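Local coordinates for AclR protein (Streptomyces galilaeus, PDB 2GEY) that is a putative hydroxylase of the SnoaL-like family, probably acting in the biosynthesis of aromatic polyketide antibiotics, at residues Ala15-Trp20 with Pro59-Glu64; Leu63-Ile68 with Val75-Thr80; Ile79-Thr84 with Trp101-Glu106. One frame throughout, in Å; residues are numbered along the deposited sequence. Where two conformers were deposited one is given.

Interaction 1: residues Ala15-Trp20 with Pro59-Glu64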
ATOM      1  N   ALA A  15      -1.454 -18.059  -9.991  1.00 24.07           N
ATOM      2  CA  ALA A  15      -2.307 -19.219 -10.260  1.00 23.98           C
ATOM      3  C   ALA A  15      -2.109 -20.298  -9.196  1.00 23.34           C
ATOM      4  O   ALA A  15      -3.078 -20.922  -8.780  1.00 23.15           O
ATOM      5  CB  ALA A  15      -2.044 -19.782 -11.635  1.00 24.52           C
ATOM      6  N   ALA A  16      -0.863 -20.494  -8.754  1.00 23.38           N
ATOM      7  CA  ALA A  16      -0.542 -21.444  -7.694  1.00 23.30           C
ATOM      8  C   ALA A  16      -1.263 -21.088  -6.392  1.00 23.26           C
ATOM      9  O   ALA A  16      -1.862 -21.959  -5.757  1.00 23.10           O
ATOM     10  CB  ALA A  16       0.963 -21.515  -7.468  1.00 24.17           C
ATOM     11  N   TRP A  17      -1.199 -19.814  -6.002  1.00 22.72           N
ATOM     12  CA  TRP A  17      -1.974 -19.324  -4.860  1.00 23.09           C
ATOM     13  C   TRP A  17      -3.444 -19.677  -5.033  1.00 22.63           C
ATOM     14  O   TRP A  17      -4.093 -20.132  -4.099  1.00 23.15           O
ATOM     15  CB  TRP A  17      -1.852 -17.803  -4.707  1.00 23.68           C
ATOM     16  CG  TRP A  17      -0.760 -17.381  -3.761  1.00 24.22           C
ATOM     17  CD1 TRP A  17       0.343 -16.649  -4.057  1.00 26.00           C
ATOM     18  CD2 TRP A  17      -0.687 -17.674  -2.364  1.00 25.13           C
ATOM     19  NE1 TRP A  17       1.108 -16.469  -2.927  1.00 26.16           N
ATOM     20  CE2 TRP A  17       0.499 -17.095  -1.876  1.00 25.94           C
ATOM     21  CE3 TRP A  17      -1.508 -18.376  -1.481  1.00 24.99           C
ATOM     22  CZ2 TRP A  17       0.881 -17.185  -0.532  1.00 26.42           C
ATOM     23  CZ3 TRP A  17      -1.127 -18.468  -0.144  1.00 26.24           C
ATOM     24  CH2 TRP A  17       0.060 -17.872   0.310  1.00 25.73           C
ATOM     25  N   ASN A  18      -3.960 -19.452  -6.230  1.00 22.38           N
ATOM     26  CA  ASN A  18      -5.401 -19.565  -6.465  1.00 22.89           C
ATOM     27  C   ASN A  18      -5.925 -20.991  -6.546  1.00 22.68           C
ATOM     28  O   ASN A  18      -7.147 -21.199  -6.492  1.00 22.86           O
ATOM     29  CB  ASN A  18      -5.802 -18.768  -7.706  1.00 23.32           C
ATOM     30  CG  ASN A  18      -5.897 -17.270  -7.425  1.00 24.01           C
ATOM     31  OD1 ASN A  18      -6.058 -16.855  -6.266  1.00 26.00           O
ATOM     32  ND2 ASN A  18      -5.816 -16.460  -8.471  1.00 24.33           N
ATOM     33  N   ARG A  19      -5.022 -21.955  -6.689  1.00 22.70           N
ATOM     34  CA  ARG A  19      -5.367 -23.370  -6.499  1.00 23.44           C
ATOM     35  C   ARG A  19      -4.819 -23.919  -5.174  1.00 23.32           C
ATOM     36  O   ARG A  19      -4.860 -25.131  -4.919  1.00 22.30           O
ATOM     37  CB  ARG A  19      -4.925 -24.218  -7.699  1.00 23.82           C
ATOM     38  CG  ARG A  19      -3.467 -24.264  -7.935  1.00 24.54           C
ATOM     39  CD  ARG A  19      -3.074 -25.329  -8.983  1.00 25.25           C
ATOM     40  NE  ARG A  19      -1.626 -25.416  -8.984  1.00 26.57           N
ATOM     41  CZ  ARG A  19      -0.818 -24.639  -9.694  1.00 26.12           C
ATOM     42  NH1 ARG A  19      -1.300 -23.756 -10.547  1.00 27.00           N
ATOM     43  NH2 ARG A  19       0.494 -24.774  -9.560  1.00 27.92           N
ATOM     44  N   TRP A  20      -4.350 -23.013  -4.319  1.00 23.81           N
ATOM     45  CA  TRP A  20      -3.916 -23.340  -2.961  1.00 24.01           C
ATOM     46  C   TRP A  20      -2.760 -24.346  -2.916  1.00 24.51           C
ATOM     47  O   TRP A  20      -2.764 -25.281  -2.100  1.00 24.33           O
ATOM     48  CB  TRP A  20      -5.125 -23.804  -2.135  1.00 24.48           C
ATOM     49  CG  TRP A  20      -6.277 -22.883  -2.348  1.00 24.12           C
ATOM     50  CD1 TRP A  20      -6.338 -21.563  -2.013  1.00 24.36           C
ATOM     51  CD2 TRP A  20      -7.512 -23.188  -2.999  1.00 24.35           C
ATOM     52  NE1 TRP A  20      -7.537 -21.034  -2.399  1.00 24.83           N
ATOM     53  CE2 TRP A  20      -8.278 -22.007  -3.012  1.00 24.71           C
ATOM     54  CE3 TRP A  20      -8.042 -24.342  -3.583  1.00 24.93           C
ATOM     55  CZ2 TRP A  20      -9.552 -21.948  -3.574  1.00 25.02           C
ATOM     56  CZ3 TRP A  20      -9.308 -24.281  -4.145  1.00 25.30           C
ATOM     57  CH2 TRP A  20     -10.052 -23.097  -4.127  1.00 25.13           C
ATOM     58  N   PRO A  59      -8.783 -20.615   3.699  1.00 24.75           N
ATOM     59  CA  PRO A  59      -8.567 -21.756   2.791  1.00 24.76           C
ATOM     60  C   PRO A  59      -9.123 -21.597   1.377  1.00 24.73           C
ATOM     61  O   PRO A  59      -8.749 -22.367   0.483  1.00 24.83           O
ATOM     62  CB  PRO A  59      -9.271 -22.906   3.508  1.00 24.92           C
ATOM     63  CG  PRO A  59     -10.278 -22.273   4.371  1.00 25.20           C
ATOM     64  CD  PRO A  59      -9.661 -20.984   4.826  1.00 24.84           C
ATOM     65  N   ASP A  60     -10.009 -20.624   1.186  1.00 24.14           N
ATOM     66  CA  ASP A  60     -10.630 -20.371  -0.108  1.00 24.33           C
ATOM     67  C   ASP A  60     -10.137 -19.070  -0.729  1.00 23.91           C
ATOM     68  O   ASP A  60     -10.780 -18.515  -1.625  1.00 23.63           O
ATOM     69  CB  ASP A  60     -12.153 -20.337   0.047  1.00 24.49           C
ATOM     70  CG  ASP A  60     -12.635 -19.258   1.005  1.00 25.78           C
ATOM     71  OD1 ASP A  60     -11.817 -18.503   1.582  1.00 25.53           O
ATOM     72  OD2 ASP A  60     -13.859 -19.172   1.191  1.00 29.42           O
ATOM     73  N   LEU A  61      -8.996 -18.572  -0.268  1.00 23.64           N
ATOM     74  CA  LEU A  61      -8.558 -17.250  -0.693  1.00 23.76           C
ATOM     75  C   LEU A  61      -8.352 -17.197  -2.205  1.00 23.71           C
ATOM     76  O   LEU A  61      -8.018 -18.208  -2.842  1.00 23.41           O
ATOM     77  CB  LEU A  61      -7.302 -16.800   0.054  1.00 23.63           C
ATOM     78  CG  LEU A  61      -6.014 -17.593  -0.175  1.00 24.49           C
ATOM     79  CD1 LEU A  61      -5.280 -17.127  -1.435  1.00 25.07           C
ATOM     80  CD2 LEU A  61      -5.105 -17.470   1.051  1.00 24.14           C
ATOM     81  N   GLN A  62      -8.593 -16.023  -2.772  1.00 23.60           N
ATOM     82  CA  GLN A  62      -8.381 -15.782  -4.196  1.00 24.00           C
ATOM     83  C   GLN A  62      -7.659 -14.462  -4.378  1.00 24.58           C
ATOM     84  O   GLN A  62      -7.985 -13.476  -3.709  1.00 24.86           O
ATOM     85  CB  GLN A  62      -9.725 -15.754  -4.942  1.00 24.01           C
ATOM     86  CG  GLN A  62     -10.390 -17.106  -5.054  1.00 23.99           C
ATOM     87  CD  GLN A  62      -9.675 -18.009  -6.038  1.00 24.93           C
ATOM     88  OE1 GLN A  62      -9.759 -17.801  -7.253  1.00 24.12           O
ATOM     89  NE2 GLN A  62      -8.958 -19.011  -5.521  1.00 22.30           N
ATOM     90  N   LEU A  63      -6.664 -14.465  -5.259  1.00 24.74           N
ATOM     91  CA  LEU A  63      -5.910 -13.270  -5.620  1.00 25.36           C
ATOM     92  C   LEU A  63      -6.437 -12.729  -6.926  1.00 25.89           C
ATOM     93  O   LEU A  63      -6.492 -13.462  -7.918  1.00 25.37           O
ATOM     94  CB  LEU A  63      -4.431 -13.591  -5.810  1.00 25.22           C
ATOM     95  CG  LEU A  63      -3.569 -13.728  -4.561  1.00 25.76           C
ATOM     96  CD1 LEU A  63      -4.099 -14.788  -3.639  1.00 27.60           C
ATOM     97  CD2 LEU A  63      -2.144 -14.033  -4.976  1.00 26.66           C
ATOM     98  N   GLU A  64      -6.807 -11.455  -6.932  1.00 26.29           N
ATOM     99  CA  GLU A  64      -7.150 -10.771  -8.167  1.00 27.00           C
ATOM    100  C   GLU A  64      -6.037  -9.793  -8.501  1.00 26.82           C
ATOM    101  O   GLU A  64      -5.732  -8.898  -7.708  1.00 25.67           O
ATOM    102  CB  GLU A  64      -8.463 -10.008  -8.048  1.00 27.59           C
ATOM    103  CG  GLU A  64      -8.845  -9.335  -9.363  1.00 28.14           C
ATOM    104  CD  GLU A  64     -10.050  -8.427  -9.268  1.00 30.76           C
ATOM    105  OE1 GLU A  64     -10.621  -8.278  -8.168  1.00 35.88           O
ATOM    106  OE2 GLU A  64     -10.414  -7.834 -10.313  1.00 36.64           O
TER

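Interaction 2: residues Leu63-Ile68 with Val75-Thr80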
ATOM      1  N   LEU A  63      -6.664 -14.465  -5.259  1.00 24.74           N
ATOM      2  CA  LEU A  63      -5.910 -13.270  -5.620  1.00 25.36           C
ATOM      3  C   LEU A  63      -6.437 -12.729  -6.926  1.00 25.89           C
ATOM      4  O   LEU A  63      -6.492 -13.462  -7.918  1.00 25.37           O
ATOM      5  CB  LEU A  63      -4.431 -13.591  -5.810  1.00 25.22           C
ATOM      6  CG  LEU A  63      -3.569 -13.728  -4.561  1.00 25.76           C
ATOM      7  CD1 LEU A  63      -4.099 -14.788  -3.639  1.00 27.60           C
ATOM      8  CD2 LEU A  63      -2.144 -14.033  -4.976  1.00 26.66           C
ATOM      9  N   GLU A  64      -6.807 -11.455  -6.932  1.00 26.29           N
ATOM     10  CA  GLU A  64      -7.150 -10.771  -8.167  1.00 27.00           C
ATOM     11  C   GLU A  64      -6.037  -9.793  -8.501  1.00 26.82           C
ATOM     12  O   GLU A  64      -5.732  -8.898  -7.708  1.00 25.67           O
ATOM     13  CB  GLU A  64      -8.463 -10.008  -8.048  1.00 27.59           C
ATOM     14  CG  GLU A  64      -8.845  -9.335  -9.363  1.00 28.14           C
ATOM     15  CD  GLU A  64     -10.050  -8.427  -9.268  1.00 30.76           C
ATOM     16  OE1 GLU A  64     -10.621  -8.278  -8.168  1.00 35.88           O
ATOM     17  OE2 GLU A  64     -10.414  -7.834 -10.313  1.00 36.64           O
ATOM     18  N   VAL A  65      -5.428  -9.968  -9.673  1.00 26.53           N
ATOM     19  CA  VAL A  65      -4.380  -9.052 -10.117  1.00 26.26           C
ATOM     20  C   VAL A  65      -5.041  -7.808 -10.713  1.00 26.03           C
ATOM     21  O   VAL A  65      -5.688  -7.857 -11.767  1.00 25.59           O
ATOM     22  CB  VAL A  65      -3.409  -9.728 -11.115  1.00 26.05           C
ATOM     23  CG1 VAL A  65      -2.352  -8.742 -11.595  1.00 26.84           C
ATOM     24  CG2 VAL A  65      -2.774 -10.959 -10.462  1.00 26.89           C
ATOM     25  N   LYS A  66      -4.914  -6.696 -10.006  1.00 25.97           N
ATOM     26  CA  LYS A  66      -5.476  -5.426 -10.461  1.00 26.34           C
ATOM     27  C   LYS A  66      -4.562  -4.748 -11.469  1.00 26.40           C
ATOM     28  O   LYS A  66      -5.021  -4.037 -12.381  1.00 26.78           O
ATOM     29  CB  LYS A  66      -5.705  -4.493  -9.272  1.00 26.64           C
ATOM     30  CG  LYS A  66      -6.595  -5.056  -8.163  1.00 28.37           C
ATOM     31  CD  LYS A  66      -7.979  -5.462  -8.638  1.00 30.58           C
ATOM     32  CE  LYS A  66      -8.808  -4.300  -9.104  1.00 32.66           C
ATOM     33  NZ  LYS A  66     -10.245  -4.701  -9.351  1.00 33.69           N
ATOM     34  N   SER A  67      -3.261  -4.918 -11.281  1.00 26.00           N
ATOM     35  CA  SER A  67      -2.288  -4.386 -12.222  0.50 25.92           C
ATOM     36  C   SER A  67      -0.993  -5.177 -12.141  1.00 26.01           C
ATOM     37  O   SER A  67      -0.649  -5.724 -11.101  1.00 25.45           O
ATOM     38  CB  SER A  67      -2.013  -2.897 -11.958  0.50 25.80           C
ATOM     39  OG  SER A  67      -1.027  -2.720 -10.952  0.50 23.73           O
ATOM     40  N   ILE A  68      -0.297  -5.242 -13.270  1.00 26.30           N
ATOM     41  CA  ILE A  68       1.006  -5.889 -13.350  1.00 26.65           C
ATOM     42  C   ILE A  68       1.920  -4.990 -14.189  1.00 27.37           C
ATOM     43  O   ILE A  68       1.477  -4.367 -15.157  1.00 27.94           O
ATOM     44  CB  ILE A  68       0.904  -7.354 -13.872  1.00 26.62           C
ATOM     45  CG1 ILE A  68       2.274  -8.021 -13.858  1.00 26.40           C
ATOM     46  CG2 ILE A  68       0.265  -7.436 -15.269  1.00 28.04           C
ATOM     47  CD1 ILE A  68       2.202  -9.537 -13.954  1.00 27.48           C
ATOM     48  N   VAL A  75       9.304  -7.340 -11.631  1.00 23.94           N
ATOM     49  CA  VAL A  75       7.871  -7.337 -11.894  1.00 23.90           C
ATOM     50  C   VAL A  75       7.174  -6.902 -10.602  1.00 24.00           C
ATOM     51  O   VAL A  75       7.609  -7.290  -9.512  1.00 23.84           O
ATOM     52  CB  VAL A  75       7.360  -8.731 -12.309  1.00 23.98           C
ATOM     53  CG1 VAL A  75       5.856  -8.680 -12.638  1.00 24.07           C
ATOM     54  CG2 VAL A  75       8.155  -9.275 -13.493  1.00 24.57           C
ATOM     55  N   ALA A  76       6.117  -6.102 -10.727  1.00 23.81           N
ATOM     56  CA  ALA A  76       5.291  -5.699  -9.582  1.00 23.84           C
ATOM     57  C   ALA A  76       3.818  -5.972  -9.885  1.00 23.95           C
ATOM     58  O   ALA A  76       3.337  -5.681 -10.991  1.00 24.52           O
ATOM     59  CB  ALA A  76       5.492  -4.226  -9.262  1.00 24.16           C
ATOM     60  N   LEU A  77       3.115  -6.520  -8.900  1.00 23.83           N
ATOM     61  CA  LEU A  77       1.710  -6.873  -9.037  1.00 24.73           C
ATOM     62  C   LEU A  77       0.948  -6.203  -7.919  1.00 24.32           C
ATOM     63  O   LEU A  77       1.322  -6.342  -6.752  1.00 25.05           O
ATOM     64  CB  LEU A  77       1.498  -8.377  -8.921  1.00 24.96           C
ATOM     65  CG  LEU A  77       2.212  -9.212  -9.991  1.00 26.58           C
ATOM     66  CD1 LEU A  77       3.612  -9.562  -9.526  1.00 28.80           C
ATOM     67  CD2 LEU A  77       1.430 -10.464 -10.273  1.00 27.10           C
ATOM     68  N   ARG A  78      -0.107  -5.492  -8.276  1.00 24.39           N
ATOM     69  CA  ARG A  78      -1.045  -4.954  -7.305  1.00 24.82           C
ATOM     70  C   ARG A  78      -2.213  -5.936  -7.252  1.00 24.91           C
ATOM     71  O   ARG A  78      -2.880  -6.185  -8.264  1.00 24.50           O
ATOM     72  CB  ARG A  78      -1.513  -3.556  -7.714  1.00 24.74           C
ATOM     73  CG  ARG A  78      -2.486  -2.930  -6.714  1.00 24.93           C
ATOM     74  CD  ARG A  78      -2.640  -1.427  -6.909  1.00 25.90           C
ATOM     75  NE  ARG A  78      -2.949  -1.077  -8.296  1.00 26.34           N
ATOM     76  CZ  ARG A  78      -4.166  -1.086  -8.828  1.00 26.24           C
ATOM     77  NH1 ARG A  78      -5.223  -1.412  -8.118  1.00 26.85           N
ATOM     78  NH2 ARG A  78      -4.325  -0.751 -10.092  1.00 28.60           N
ATOM     79  N   ILE A  79      -2.450  -6.475  -6.063  1.00 25.15           N
ATOM     80  CA  ILE A  79      -3.335  -7.611  -5.874  1.00 25.35           C
ATOM     81  C   ILE A  79      -4.363  -7.330  -4.781  1.00 25.56           C
ATOM     82  O   ILE A  79      -4.026  -6.764  -3.740  1.00 25.30           O
ATOM     83  CB  ILE A  79      -2.514  -8.857  -5.487  1.00 25.59           C
ATOM     84  CG1 ILE A  79      -1.604  -9.266  -6.654  1.00 26.61           C
ATOM     85  CG2 ILE A  79      -3.426 -10.014  -5.067  1.00 25.71           C
ATOM     86  CD1 ILE A  79      -0.487 -10.197  -6.276  1.00 26.98           C
ATOM     87  N   THR A  80      -5.603  -7.741  -5.028  1.00 25.27           N
ATOM     88  CA  THR A  80      -6.644  -7.751  -4.013  1.00 25.02           C
ATOM     89  C   THR A  80      -6.937  -9.200  -3.653  1.00 25.07           C
ATOM     90  O   THR A  80      -7.157 -10.035  -4.535  1.00 25.03           O
ATOM     91  CB  THR A  80      -7.915  -7.059  -4.522  1.00 25.32           C
ATOM     92  OG1 THR A  80      -7.616  -5.680  -4.786  1.00 26.84           O
ATOM     93  CG2 THR A  80      -9.055  -7.161  -3.487  1.00 25.52           C
TER
HETATM   94  O   HOH W   1       1.656  -3.169 -10.899  1.00 25.31           O

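Interaction 3: residues Ile79-Thr84 with Trp101-Glu106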
ATOM      1  N   ILE A  79      -2.450  -6.475  -6.063  1.00 25.15           N
ATOM      2  CA  ILE A  79      -3.335  -7.611  -5.874  1.00 25.35           C
ATOM      3  C   ILE A  79      -4.363  -7.330  -4.781  1.00 25.56           C
ATOM      4  O   ILE A  79      -4.026  -6.764  -3.740  1.00 25.30           O
ATOM      5  CB  ILE A  79      -2.514  -8.857  -5.487  1.00 25.59           C
ATOM      6  CG1 ILE A  79      -1.604  -9.266  -6.654  1.00 26.61           C
ATOM      7  CG2 ILE A  79      -3.426 -10.014  -5.067  1.00 25.71           C
ATOM      8  CD1 ILE A  79      -0.487 -10.197  -6.276  1.00 26.98           C
ATOM      9  N   THR A  80      -5.603  -7.741  -5.028  1.00 25.27           N
ATOM     10  CA  THR A  80      -6.644  -7.751  -4.013  1.00 25.02           C
ATOM     11  C   THR A  80      -6.937  -9.200  -3.653  1.00 25.07           C
ATOM     12  O   THR A  80      -7.157 -10.035  -4.535  1.00 25.03           O
ATOM     13  CB  THR A  80      -7.915  -7.059  -4.522  1.00 25.32           C
ATOM     14  OG1 THR A  80      -7.616  -5.680  -4.786  1.00 26.84           O
ATOM     15  CG2 THR A  80      -9.055  -7.161  -3.487  1.00 25.52           C
ATOM     16  N   VAL A  81      -6.904  -9.493  -2.358  1.00 24.66           N
ATOM     17  CA  VAL A  81      -7.206 -10.828  -1.857  1.00 24.73           C
ATOM     18  C   VAL A  81      -8.600 -10.828  -1.255  1.00 24.66           C
ATOM     19  O   VAL A  81      -8.962  -9.903  -0.521  1.00 23.81           O
ATOM     20  CB  VAL A  81      -6.199 -11.282  -0.781  1.00 25.15           C
ATOM     21  CG1 VAL A  81      -6.514 -12.709  -0.325  1.00 25.49           C
ATOM     22  CG2 VAL A  81      -4.774 -11.190  -1.315  1.00 25.62           C
ATOM     23  N   THR A  82      -9.380 -11.855  -1.581  1.00 24.11           N
ATOM     24  CA  THR A  82     -10.683 -12.075  -0.952  1.00 24.37           C
ATOM     25  C   THR A  82     -10.765 -13.506  -0.455  1.00 24.17           C
ATOM     26  O   THR A  82     -10.209 -14.411  -1.068  1.00 23.24           O
ATOM     27  CB  THR A  82     -11.851 -11.779  -1.904  1.00 24.67           C
ATOM     28  OG1 THR A  82     -11.742 -12.576  -3.086  1.00 26.06           O
ATOM     29  CG2 THR A  82     -11.856 -10.308  -2.294  1.00 25.27           C
ATOM     30  N   ALA A  83     -11.451 -13.703   0.664  1.00 24.49           N
ATOM     31  CA  ALA A  83     -11.540 -15.016   1.271  1.00 25.14           C
ATOM     32  C   ALA A  83     -12.646 -15.056   2.309  1.00 25.51           C
ATOM     33  O   ALA A  83     -13.275 -14.039   2.602  1.00 25.04           O
ATOM     34  CB  ALA A  83     -10.217 -15.368   1.931  1.00 25.05           C
ATOM     35  N   THR A  84     -12.850 -16.244   2.868  1.00 26.25           N
ATOM     36  CA  THR A  84     -13.707 -16.418   4.036  1.00 26.84           C
ATOM     37  C   THR A  84     -12.810 -16.754   5.226  1.00 26.93           C
ATOM     38  O   THR A  84     -11.841 -17.506   5.088  1.00 26.21           O
ATOM     39  CB  THR A  84     -14.719 -17.558   3.821  1.00 27.09           C
ATOM     40  OG1 THR A  84     -15.290 -17.441   2.516  1.00 30.61           O
ATOM     41  CG2 THR A  84     -15.820 -17.476   4.832  1.00 27.80           C
ATOM     42  N   TRP A 101      -8.139  -7.950   1.600  1.00 25.14           N
ATOM     43  CA  TRP A 101      -7.023  -7.060   1.820  1.00 25.23           C
ATOM     44  C   TRP A 101      -6.312  -6.795   0.498  1.00 24.65           C
ATOM     45  O   TRP A 101      -6.715  -7.314  -0.546  1.00 24.14           O
ATOM     46  CB  TRP A 101      -6.083  -7.577   2.929  1.00 25.53           C
ATOM     47  CG  TRP A 101      -5.355  -8.842   2.663  1.00 26.01           C
ATOM     48  CD1 TRP A 101      -4.094  -8.969   2.170  1.00 26.66           C
ATOM     49  CD2 TRP A 101      -5.816 -10.170   2.932  1.00 26.85           C
ATOM     50  NE1 TRP A 101      -3.744 -10.290   2.093  1.00 27.43           N
ATOM     51  CE2 TRP A 101      -4.781 -11.052   2.561  1.00 27.25           C
ATOM     52  CE3 TRP A 101      -7.003 -10.699   3.453  1.00 26.71           C
ATOM     53  CZ2 TRP A 101      -4.897 -12.438   2.691  1.00 27.11           C
ATOM     54  CZ3 TRP A 101      -7.122 -12.067   3.574  1.00 26.98           C
ATOM     55  CH2 TRP A 101      -6.072 -12.924   3.193  1.00 26.85           C
ATOM     56  N   HIS A 102      -5.303  -5.940   0.543  1.00 24.53           N
ATOM     57  CA  HIS A 102      -4.673  -5.434  -0.671  1.00 24.51           C
ATOM     58  C   HIS A 102      -3.187  -5.445  -0.468  1.00 24.64           C
ATOM     59  O   HIS A 102      -2.703  -5.205   0.637  1.00 24.35           O
ATOM     60  CB  HIS A 102      -5.161  -4.014  -0.962  1.00 24.44           C
ATOM     61  CG  HIS A 102      -6.651  -3.888  -0.949  1.00 24.55           C
ATOM     62  ND1 HIS A 102      -7.429  -4.139  -2.057  1.00 23.57           N
ATOM     63  CD2 HIS A 102      -7.510  -3.592   0.056  1.00 24.28           C
ATOM     64  CE1 HIS A 102      -8.701  -3.985  -1.740  1.00 25.48           C
ATOM     65  NE2 HIS A 102      -8.779  -3.646  -0.466  1.00 24.91           N
ATOM     66  N   LEU A 103      -2.444  -5.738  -1.523  1.00 24.20           N
ATOM     67  CA  LEU A 103      -0.994  -5.751  -1.423  0.50 24.34           C
ATOM     68  C   LEU A 103      -0.347  -5.463  -2.763  1.00 24.13           C
ATOM     69  O   LEU A 103      -0.987  -5.588  -3.801  1.00 23.68           O
ATOM     70  CB  LEU A 103      -0.526  -7.103  -0.886  0.50 24.42           C
ATOM     71  CG  LEU A 103      -0.993  -8.327  -1.688  0.50 24.56           C
ATOM     72  CD1 LEU A 103       0.075  -8.774  -2.651  0.50 24.51           C
ATOM     73  CD2 LEU A 103      -1.386  -9.470  -0.771  0.50 25.47           C
ATOM     74  N   VAL A 104       0.920  -5.079  -2.711  1.00 24.38           N
ATOM     75  CA  VAL A 104       1.759  -5.018  -3.887  1.00 24.96           C
ATOM     76  C   VAL A 104       2.937  -5.942  -3.614  1.00 25.24           C
ATOM     77  O   VAL A 104       3.573  -5.869  -2.556  1.00 25.10           O
ATOM     78  CB  VAL A 104       2.244  -3.587  -4.216  1.00 24.77           C
ATOM     79  CG1 VAL A 104       3.267  -3.618  -5.367  1.00 25.63           C
ATOM     80  CG2 VAL A 104       1.067  -2.705  -4.574  1.00 25.49           C
ATOM     81  N   GLU A 105       3.208  -6.837  -4.559  1.00 25.85           N
ATOM     82  CA  GLU A 105       4.383  -7.690  -4.497  1.00 26.68           C
ATOM     83  C   GLU A 105       5.334  -7.267  -5.595  1.00 26.11           C
ATOM     84  O   GLU A 105       4.908  -7.065  -6.726  1.00 25.89           O
ATOM     85  CB  GLU A 105       4.000  -9.152  -4.705  1.00 27.08           C
ATOM     86  CG  GLU A 105       3.180  -9.701  -3.551  1.00 30.60           C
ATOM     87  CD  GLU A 105       2.961 -11.186  -3.620  1.00 32.16           C
ATOM     88  OE1 GLU A 105       1.920 -11.596  -4.192  1.00 39.92           O
ATOM     89  OE2 GLU A 105       3.808 -11.947  -3.084  1.00 39.27           O
ATOM     90  N   GLU A 106       6.613  -7.152  -5.258  1.00 25.51           N
ATOM     91  CA  GLU A 106       7.637  -6.825  -6.230  1.00 25.55           C
ATOM     92  C   GLU A 106       8.652  -7.952  -6.208  1.00 25.08           C
ATOM     93  O   GLU A 106       9.081  -8.380  -5.136  1.00 24.33           O
ATOM     94  CB  GLU A 106       8.276  -5.472  -5.912  1.00 25.68           C
ATOM     95  CG  GLU A 106       9.288  -4.991  -6.940  1.00 25.69           C
ATOM     96  CD  GLU A 106       9.914  -3.655  -6.587  1.00 27.23           C
ATOM     97  OE1 GLU A 106       9.425  -2.962  -5.658  1.00 29.12           O
ATOM     98  OE2 GLU A 106      10.900  -3.282  -7.260  1.00 30.40           O
TER

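Interaction 1: residues Ala15-Trp20 with Pro59-Glu64
N18, and W20 just past it in the turn after helix 3-18, hydrogen-bond to L61, Q62 and L63 in a surface contact where the helix meets the start of edge strand 62-71. The carboxamide of N18 works like a strand partner for L63. Its OD1 takes the L63 N-H at 2.7 Å on an in-plane lone pair, almost straight at 174°, while its ND2 gives a bond of 3.1 Å to L63 O. Gripped from both ends, the amide is fixed in rotation and both main-chain polar groups of L63 are satisfied. The Q62 chain bends at chi2 (-72°), which sets where CD lies; NE2 donates to the carbonyl oxygen N18 O at 3.0 Å, in the plane of the Q62 amide. The indole NE1 of W20 reaches L61 O at 2.9 Å; Q62 NE2 also donates to this oxygen. P59 O lies over one face of the W20 ring and N18 O over the opposite face. W20 has positive phi (60°) as the C-prime residue of the Schellman motif ending the helix. Beneath the polar layer, L63 CD2 packs against W17 CD1 at 3.7 Å, and L61 CD1 approaches W17 CE3. W17 also touches M51 of helix 44-57 and I25 of helix 23-26, while L61 and L63 lean on A83 and I79 of the adjoining strand 74-84.

Interaction 2: residues Leu63-Ile68 with Val75-Thr80
A classic beta bulge interrupts the antiparallel hairpin of strands 62-71 and 74-84, with K66 and S67 both facing R78. R78 O accepts from both bulge amides: K66 N at 2.7 Å, nearly along the C=O axis, and S67 N at a longer 3.3 Å on an in-plane lone pair. S67 O takes the R78 N-H in return. Before the bulge, E64 and T80 form a hydrogen-bonded pair through reciprocal backbone bonds; beyond it the register has shifted by one residue, placing I68 opposite L77. The apolar face carries V65, I68, L77 and I79. I68 CG1, anti to its backbone N (chi1 -176°), meets V75 CG1 at 3.8 Å. I68 also runs beside L77, its CD1 3.9 Å from L77 CD2. On the other face the R78 chain bends at chi3 (51°), which places NE; one face of the guanidinium lies against K66 CB, 3.3 Å from NH1 of R78. This side meets the second subunit, where E106 forms a salt bridge with R78 NE and W118 makes a cation-pi contact with R78. K66 NZ instead salt-bridges E64 OE2, from above the carboxylate plane. A water donates to A76 O at 3.0 Å and, in the S67 conformer given, to S67 OG at 2.7 Å, a less certain link because S67 has two conformers.

Interaction 3: residues Ile79-Thr84 with Trp101-Glu106
I79 and V81 form hydrogen-bonded pairs with L103 and W101 in antiparallel strands whose segment axes run at 147° to each other, with T80 and H102 as the non-hydrogen-bonded pair between them. I79 N to L103 O and V81 N to W101 O are both 2.8 Å, each matched by a return bond. At W101, chi1 of 65° places CG between the backbone N and carbonyl carbon, and the indole lies with one face against V81. V81 CB stands above the ring centre, and CG1 makes a CH-pi contact 3.6 Å from the centroid of the six-membered ring. In the conformer given, L103 lies beside I79, CD1 3.8 Å from I79 CB, while its CD2 is equally close to V81 CG2. I79 CD1 also meets E105 OE1, which is hydrogen-bonded to a glycerol, probably from the crystallisation liquor. On the other face, H102 ND1 donates to T80 OG1 at 3.1 Å, 15° out of the imidazole plane; D39 of the second subunit hydrogen-bonds that hydroxyl too. W101 and L103 continue onto I121 of strand 113-122. Strand 74-84, next to edge strand 62-71, and the inner strand 98-110 belong to the curved sheet in the alpha+beta barrel of the SnoaL-like, NTF2-type fold.

Interactions 1, 2 and 3 step from the surface into the sheet. Interaction 1 attaches a helix end to edge strand 62-71 largely through side-chain amide and indole bonds to backbone groups. Interaction 2 begins on that same strand, sharing L63 and E64, and pairs it with strand 74-84; interaction 3 shares I79 and T80 with it and carries the pairing on to strand 98-110. Interaction 3 is the buried one, with regular ladder bonds, mostly apolar packing and one His-Thr bond, whereas the partly buried interaction 2 has a bulge and charged groups. Both reach the second subunit, which interaction 1 does not touch. A D60-T84 side-chain hydrogen bond ties interaction 1 directly to interaction 3.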